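PDB 2BM8: cephalosporin hydroxylase CMCI from Streptomyces clavuligerus, which probably takes part in cephamycin biosynthesis, acting on the cephalosporin nucleus during the hydroxylation and methylation that introduce its methoxy group. Local coordinates for residues 155-160 against 174-179; 166-171 against 181-186. The protein carries 3 engineered substitutions. One frame throughout, in Å; residues are numbered along the deposited sequence.

Contact 1: 155-160 against 174-179; sequences LIFIDN and DHLLEE. Engineered in segment 155-160: Asn-160 (natural residue Asp).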
loop_
_atom_site.group_PDB
_atom_site.type_symbol
_atom_site.label_atom_id
_atom_site.label_comp_id
_atom_site.label_asym_id
_atom_site.label_seq_id
_atom_site.Cartn_x
_atom_site.Cartn_y
_atom_site.Cartn_z
ATOM N N LEU B 155 -14.930 8.851 -36.924
ATOM C CA LEU B 155 -13.513 8.590 -37.061
ATOM C C LEU B 155 -12.805 8.667 -35.723
ATOM O O LEU B 155 -13.027 9.587 -34.945
ATOM C CB LEU B 155 -12.934 9.615 -38.016
ATOM C CG LEU B 155 -11.467 9.488 -38.405
ATOM C CD1 LEU B 155 -11.324 9.652 -39.939
ATOM C CD2 LEU B 155 -10.616 10.517 -37.668
ATOM N N ILE B 156 -11.965 7.680 -35.444
ATOM C CA ILE B 156 -11.102 7.718 -34.270
ATOM C C ILE B 156 -9.653 7.833 -34.749
ATOM O O ILE B 156 -9.172 6.979 -35.477
ATOM C CB ILE B 156 -11.274 6.446 -33.423
ATOM C CG1 ILE B 156 -12.728 6.276 -32.996
ATOM C CG2 ILE B 156 -10.332 6.477 -32.207
ATOM C CD1 ILE B 156 -12.998 4.950 -32.312
ATOM N N PHE B 157 -8.982 8.899 -34.331
ATOM C CA PHE B 157 -7.578 9.140 -34.632
ATOM C C PHE B 157 -6.774 8.866 -33.364
ATOM O O PHE B 157 -7.011 9.486 -32.336
ATOM C CB PHE B 157 -7.396 10.591 -35.085
ATOM C CG PHE B 157 -6.014 10.909 -35.580
ATOM C CD1 PHE B 157 -5.779 11.114 -36.938
ATOM C CD2 PHE B 157 -4.941 10.993 -34.694
ATOM C CE1 PHE B 157 -4.505 11.402 -37.403
ATOM C CE2 PHE B 157 -3.658 11.271 -35.152
ATOM C CZ PHE B 157 -3.438 11.476 -36.508
ATOM N N ILE B 158 -5.819 7.951 -33.436
ATOM C CA ILE B 158 -5.061 7.524 -32.257
ATOM C C ILE B 158 -3.577 7.800 -32.459
ATOM O O ILE B 158 -2.953 7.260 -33.366
ATOM C CB ILE B 158 -5.279 6.023 -31.963
ATOM C CG1 ILE B 158 -6.774 5.709 -31.932
ATOM C CG2 ILE B 158 -4.631 5.634 -30.622
ATOM C CD1 ILE B 158 -7.086 4.267 -31.752
ATOM N N ASP B 159 -3.034 8.671 -31.615
ATOM C CA ASP B 159 -1.604 8.922 -31.571
ATOM C C ASP B 159 -0.860 7.928 -30.665
ATOM O O ASP B 159 -1.082 7.899 -29.465
ATOM C CB ASP B 159 -1.351 10.332 -31.059
ATOM C CG ASP B 159 0.109 10.609 -30.872
ATOM O OD1 ASP B 159 0.485 11.177 -29.807
ATOM O OD2 ASP B 159 0.941 10.263 -31.748
ATOM N N ASN B 160 0.011 7.115 -31.264
ATOM C CA ASN B 160 0.992 6.287 -30.540
ATOM C C ASN B 160 2.439 6.698 -30.864
ATOM O O ASN B 160 3.369 6.049 -30.429
ATOM C CB ASN B 160 0.794 4.795 -30.858
ATOM C CG ASN B 160 -0.346 4.165 -30.061
ATOM O OD1 ASN B 160 -0.268 4.034 -28.830
ATOM N ND2 ASN B 160 -1.414 3.771 -30.757
ATOM N N ASP B 174 -8.924 21.183 -37.923
ATOM C CA ASP B 174 -9.277 22.085 -39.020
ATOM C C ASP B 174 -9.644 21.334 -40.313
ATOM O O ASP B 174 -10.511 21.788 -41.063
ATOM C CB ASP B 174 -8.117 23.065 -39.309
ATOM C CG ASP B 174 -7.880 24.086 -38.170
ATOM O OD1 ASP B 174 -8.823 24.409 -37.411
ATOM O OD2 ASP B 174 -6.769 24.632 -37.973
ATOM N N HIS B 175 -9.003 20.186 -40.555
ATOM C CA HIS B 175 -9.047 19.509 -41.860
ATOM C C HIS B 175 -9.641 18.087 -41.851
ATOM O O HIS B 175 -9.890 17.530 -42.915
ATOM C CB HIS B 175 -7.630 19.457 -42.470
ATOM C CG HIS B 175 -7.018 20.808 -42.712
ATOM N ND1 HIS B 175 -6.025 21.336 -41.907
ATOM C CD2 HIS B 175 -7.267 21.744 -43.664
ATOM C CE1 HIS B 175 -5.696 22.539 -42.351
ATOM N NE2 HIS B 175 -6.433 22.808 -43.415
ATOM N N LEU B 176 -9.878 17.504 -40.676
ATOM C CA LEU B 176 -10.288 16.101 -40.589
ATOM C C LEU B 176 -11.524 15.816 -39.736
ATOM O O LEU B 176 -12.471 15.219 -40.219
ATOM C CB LEU B 176 -9.126 15.238 -40.075
ATOM C CG LEU B 176 -9.257 13.724 -40.305
ATOM C CD1 LEU B 176 -9.825 13.378 -41.680
ATOM C CD2 LEU B 176 -7.921 13.036 -40.114
ATOM N N LEU B 177 -11.508 16.223 -38.473
ATOM C CA LEU B 177 -12.529 15.802 -37.525
ATOM C C LEU B 177 -13.864 16.502 -37.763
ATOM O O LEU B 177 -13.918 17.683 -38.097
ATOM C CB LEU B 177 -12.073 16.065 -36.089
ATOM C CG LEU B 177 -10.681 15.559 -35.684
ATOM C CD1 LEU B 177 -10.288 16.170 -34.359
ATOM C CD2 LEU B 177 -10.599 14.041 -35.605
ATOM N N GLU B 178 -14.941 15.746 -37.606
ATOM C CA GLU B 178 -16.263 16.317 -37.465
ATOM C C GLU B 178 -16.715 16.092 -36.031
ATOM O O GLU B 178 -16.069 15.392 -35.272
ATOM C CB GLU B 178 -17.249 15.637 -38.410
ATOM C CG GLU B 178 -16.812 15.545 -39.867
ATOM C CD GLU B 178 -17.752 14.678 -40.689
ATOM O OE1 GLU B 178 -18.449 13.811 -40.099
ATOM O OE2 GLU B 178 -17.813 14.867 -41.925
ATOM N N GLU B 179 -17.853 16.662 -35.682
ATOM C CA GLU B 179 -18.402 16.531 -34.341
ATOM C C GLU B 179 -18.592 15.049 -33.983
ATOM O O GLU B 179 -19.126 14.288 -34.774
ATOM C CB GLU B 179 -19.722 17.305 -34.252
ATOM C CG GLU B 179 -20.504 17.055 -32.976
ATOM C CD GLU B 179 -21.731 17.938 -32.862
ATOM O OE1 GLU B 179 -22.024 18.695 -33.816
ATOM O OE2 GLU B 179 -22.401 17.883 -31.810
#
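Leu-155 and Leu-177 meet through one methyl each, CD2 of Leu-155 lying 4.1 Å from CD2 of Leu-177, with the two side chains crossing at about a right angle. The same CD2 of Leu-155 also reaches the branch point of Leu-176, 4.4 Å from its CG, and thus sits against two consecutive leucines. Beyond it, CD2 of Leu-176 approaches the Phe-157 ring obliquely and comes within 4.3 Å of CD1. All four residues are buried and the contact is entirely apolar, hiding 161 Å² over both segments. CB of Leu-155 points toward the other segment, and CG anti to the backbone N (chi1 -176°) brings CD2 against the leucines; Phe-157, two residues on, leaves the same side of the strand. On the other segment, Leu-176 is the first residue to depart from helical geometry, and Leu-155 and Phe-157 pack against the turn that follows the helix. A polar tie lies next to this cluster: OD1 of Asp-181 takes Leu-155 N, and OD2 takes Glu-178 N as well as ND1 of His-153. The contact closes part of a beta-alpha-beta unit, packing the loop that leaves helix 165-175 against strand 155-159. That strand runs between the parallel strands 84-88 and 182-185, while Ile-156 and Ile-158 face helix 67-80 on the other side of the sheet.

Contact 2: 166-171 against 181-186; sequences FNIMKW and DYFIIE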
loop_
_atom_site.group_PDB
_atom_site.type_symbol
_atom_site.label_atom_id
_atom_site.label_comp_id
_atom_site.label_asym_id
_atom_site.label_seq_id
_atom_site.Cartn_x
_atom_site.Cartn_y
_atom_site.Cartn_z
ATOM N N PHE B 166 0.676 18.202 -31.083
ATOM C CA PHE B 166 -0.185 19.377 -31.051
ATOM C C PHE B 166 -0.407 19.979 -32.429
ATOM O O PHE B 166 -1.520 20.406 -32.734
ATOM C CB PHE B 166 0.356 20.419 -30.073
ATOM C CG PHE B 166 0.248 19.984 -28.648
ATOM C CD1 PHE B 166 1.375 19.581 -27.940
ATOM C CD2 PHE B 166 -0.988 19.939 -28.024
ATOM C CE1 PHE B 166 1.270 19.173 -26.629
ATOM C CE2 PHE B 166 -1.099 19.520 -26.712
ATOM C CZ PHE B 166 0.030 19.136 -26.014
ATOM N N ASN B 167 0.639 19.997 -33.258
ATOM C CA ASN B 167 0.510 20.444 -34.647
ATOM C C ASN B 167 -0.402 19.532 -35.453
ATOM O O ASN B 167 -1.228 20.007 -36.218
ATOM C CB ASN B 167 1.886 20.558 -35.332
ATOM C CG ASN B 167 2.542 21.941 -35.130
ATOM O OD1 ASN B 167 1.883 22.976 -35.243
ATOM N ND2 ASN B 167 3.843 21.947 -34.833
ATOM N N ILE B 168 -0.267 18.223 -35.259
ATOM C CA ILE B 168 -1.122 17.241 -35.927
ATOM C C ILE B 168 -2.561 17.400 -35.459
ATOM O O ILE B 168 -3.491 17.202 -36.228
ATOM C CB ILE B 168 -0.623 15.804 -35.645
ATOM C CG1 ILE B 168 0.752 15.572 -36.259
ATOM C CG2 ILE B 168 -1.589 14.768 -36.197
ATOM C CD1 ILE B 168 1.467 14.370 -35.658
ATOM N N MET B 169 -2.727 17.764 -34.191
ATOM C CA MET B 169 -4.050 18.045 -33.603
ATOM C C MET B 169 -4.720 19.254 -34.237
ATOM O O MET B 169 -5.911 19.223 -34.484
ATOM C CB MET B 169 -3.942 18.292 -32.094
ATOM C CG MET B 169 -5.029 17.645 -31.259
ATOM S SD MET B 169 -4.448 17.390 -29.562
ATOM C CE MET B 169 -5.260 18.702 -28.734
ATOM N N LYS B 170 -3.948 20.317 -34.465
ATOM C CA LYS B 170 -4.447 21.527 -35.107
ATOM C C LYS B 170 -4.874 21.198 -36.543
ATOM O O LYS B 170 -5.926 21.652 -37.014
ATOM C CB LYS B 170 -3.374 22.637 -35.076
ATOM C CG LYS B 170 -3.563 23.835 -36.082
ATOM C CD LYS B 170 -2.264 24.661 -36.213
ATOM C CE LYS B 170 -2.325 25.739 -37.309
ATOM N NZ LYS B 170 -1.189 25.686 -38.310
ATOM N N TRP B 171 -4.065 20.389 -37.227
ATOM C CA TRP B 171 -4.401 19.938 -38.569
ATOM C C TRP B 171 -5.698 19.120 -38.565
ATOM O O TRP B 171 -6.584 19.349 -39.391
ATOM C CB TRP B 171 -3.259 19.129 -39.208
ATOM C CG TRP B 171 -3.674 18.570 -40.532
ATOM C CD1 TRP B 171 -3.593 19.189 -41.752
ATOM C CD2 TRP B 171 -4.308 17.309 -40.764
ATOM N NE1 TRP B 171 -4.119 18.375 -42.727
ATOM C CE2 TRP B 171 -4.567 17.217 -42.150
ATOM C CE3 TRP B 171 -4.674 16.235 -39.938
ATOM C CZ2 TRP B 171 -5.170 16.105 -42.728
ATOM C CZ3 TRP B 171 -5.275 15.125 -40.511
ATOM C CH2 TRP B 171 -5.522 15.072 -41.898
ATOM N N ASP B 181 -16.062 12.853 -33.537
ATOM C CA ASP B 181 -14.811 12.135 -33.826
ATOM C C ASP B 181 -13.830 12.224 -32.669
ATOM O O ASP B 181 -13.781 13.217 -31.975
ATOM C CB ASP B 181 -14.140 12.677 -35.093
ATOM C CG ASP B 181 -14.922 12.357 -36.366
ATOM O OD1 ASP B 181 -15.892 11.571 -36.314
ATOM O OD2 ASP B 181 -14.629 12.850 -37.474
ATOM N N TYR B 182 -13.055 11.174 -32.460
ATOM C CA TYR B 182 -12.139 11.121 -31.339
ATOM C C TYR B 182 -10.712 11.439 -31.779
ATOM O O TYR B 182 -10.294 11.079 -32.868
ATOM C CB TYR B 182 -12.210 9.743 -30.686
ATOM C CG TYR B 182 -13.373 9.595 -29.726
ATOM C CD1 TYR B 182 -14.629 9.209 -30.168
ATOM C CD2 TYR B 182 -13.215 9.856 -28.373
ATOM C CE1 TYR B 182 -15.691 9.080 -29.281
ATOM C CE2 TYR B 182 -14.272 9.727 -27.490
ATOM C CZ TYR B 182 -15.498 9.338 -27.947
ATOM O OH TYR B 182 -16.539 9.229 -27.061
ATOM N N PHE B 183 -9.992 12.180 -30.954
ATOM C CA PHE B 183 -8.557 12.318 -31.095
ATOM C C PHE B 183 -7.983 11.853 -29.777
ATOM O O PHE B 183 -8.257 12.461 -28.753
ATOM C CB PHE B 183 -8.138 13.761 -31.393
ATOM C CG PHE B 183 -6.668 13.905 -31.762
ATOM C CD1 PHE B 183 -6.280 14.061 -33.083
ATOM C CD2 PHE B 183 -5.676 13.882 -30.785
ATOM C CE1 PHE B 183 -4.933 14.204 -33.421
ATOM C CE2 PHE B 183 -4.327 14.024 -31.130
ATOM C CZ PHE B 183 -3.966 14.184 -32.447
ATOM N N ILE B 184 -7.192 10.779 -29.821
ATOM C CA ILE B 184 -6.721 10.096 -28.627
ATOM C C ILE B 184 -5.197 10.039 -28.551
ATOM O O ILE B 184 -4.529 9.628 -29.502
ATOM C CB ILE B 184 -7.303 8.674 -28.582
ATOM C CG1 ILE B 184 -8.800 8.751 -28.273
ATOM C CG2 ILE B 184 -6.603 7.835 -27.523
ATOM C CD1 ILE B 184 -9.565 7.516 -28.615
ATOM N N ILE B 185 -4.651 10.437 -27.407
ATOM C CA ILE B 185 -3.216 10.339 -27.181
ATOM C C ILE B 185 -2.982 9.327 -26.092
ATOM O O ILE B 185 -3.327 9.553 -24.946
ATOM C CB ILE B 185 -2.634 11.710 -26.800
ATOM C CG1 ILE B 185 -2.714 12.655 -27.993
ATOM C CG2 ILE B 185 -1.181 11.568 -26.373
ATOM C CD1 ILE B 185 -2.753 14.101 -27.638
ATOM N N GLU B 186 -2.403 8.195 -26.450
ATOM C CA GLU B 186 -2.157 7.145 -25.470
ATOM C C GLU B 186 -0.856 7.446 -24.731
ATOM O O GLU B 186 0.034 8.057 -25.301
ATOM C CB GLU B 186 -2.110 5.779 -26.158
ATOM C CG GLU B 186 -3.410 5.390 -26.874
ATOM C CD GLU B 186 -3.496 3.904 -27.231
ATOM O OE1 GLU B 186 -2.517 3.181 -26.978
ATOM O OE2 GLU B 186 -4.536 3.466 -27.788
#
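Met-169 lies over one face of the Phe-183 ring. Its CB is already 4.1 Å from CZ of Phe-183, at the rim. CG goes to the middle, 3.7 Å from the ring centroid and only 12° off the normal, a CH-pi contact. SD, further along, is 4.3 Å from that centroid and 35° off the normal, an oblique Met-aromatic contact, and also lies 4.2 Å from CD1 of Ile-185. The chain then bends at chi3, taking CE away from the ring. CB of Phe-183 points toward the helix; with CG anti to the backbone N (chi1 -171°) the ring comes to lie under Met-169. CD1 of Ile-185 meets the ring edge in its plane, and CG2 of Ile-168 lies 4.4 Å from CE1 of Phe-183. Helix 166-171 runs antiparallel to strand 182-185 with axes 10.7 Å apart, the helix-over-sheet packing of a beta-alpha-beta unit. Replacing Phe-183 by alanine is likely to open a gap beneath the helix and leave CG and SD of Met-169 without the ring they rest on. Dispersion between sulfur, aliphatic carbon and aromatic ring holds this buried interface, with no charge pairing across it.

Overall arrangement
Contacts 1 and 2 interlock along the chain, and their centres are 6 Å apart. Contact 1 sets the residues just after helix 165-175 on strand 155-159, contact 2 the helix middle on strand 182-185. The strands are joined by probable hydrogen bonds, Asp-159 N to Ile-184 O and Ile-184 N to Phe-157 O, each 2.8 Å. The rings of Phe-157 and Phe-183 lie one behind the other, planes about 5° apart and offset, with Met-169 on the far face of Phe-183; CD2 of Leu-176 packs 3.4 Å from CZ3 of Trp-171. The engineered Asn-160 adjoins Glu-186 at the carboxyl ends of the parallel strands, where Rossmann-like methyltransferases usually bind cofactor, consistent with a site here, though this structure is apo.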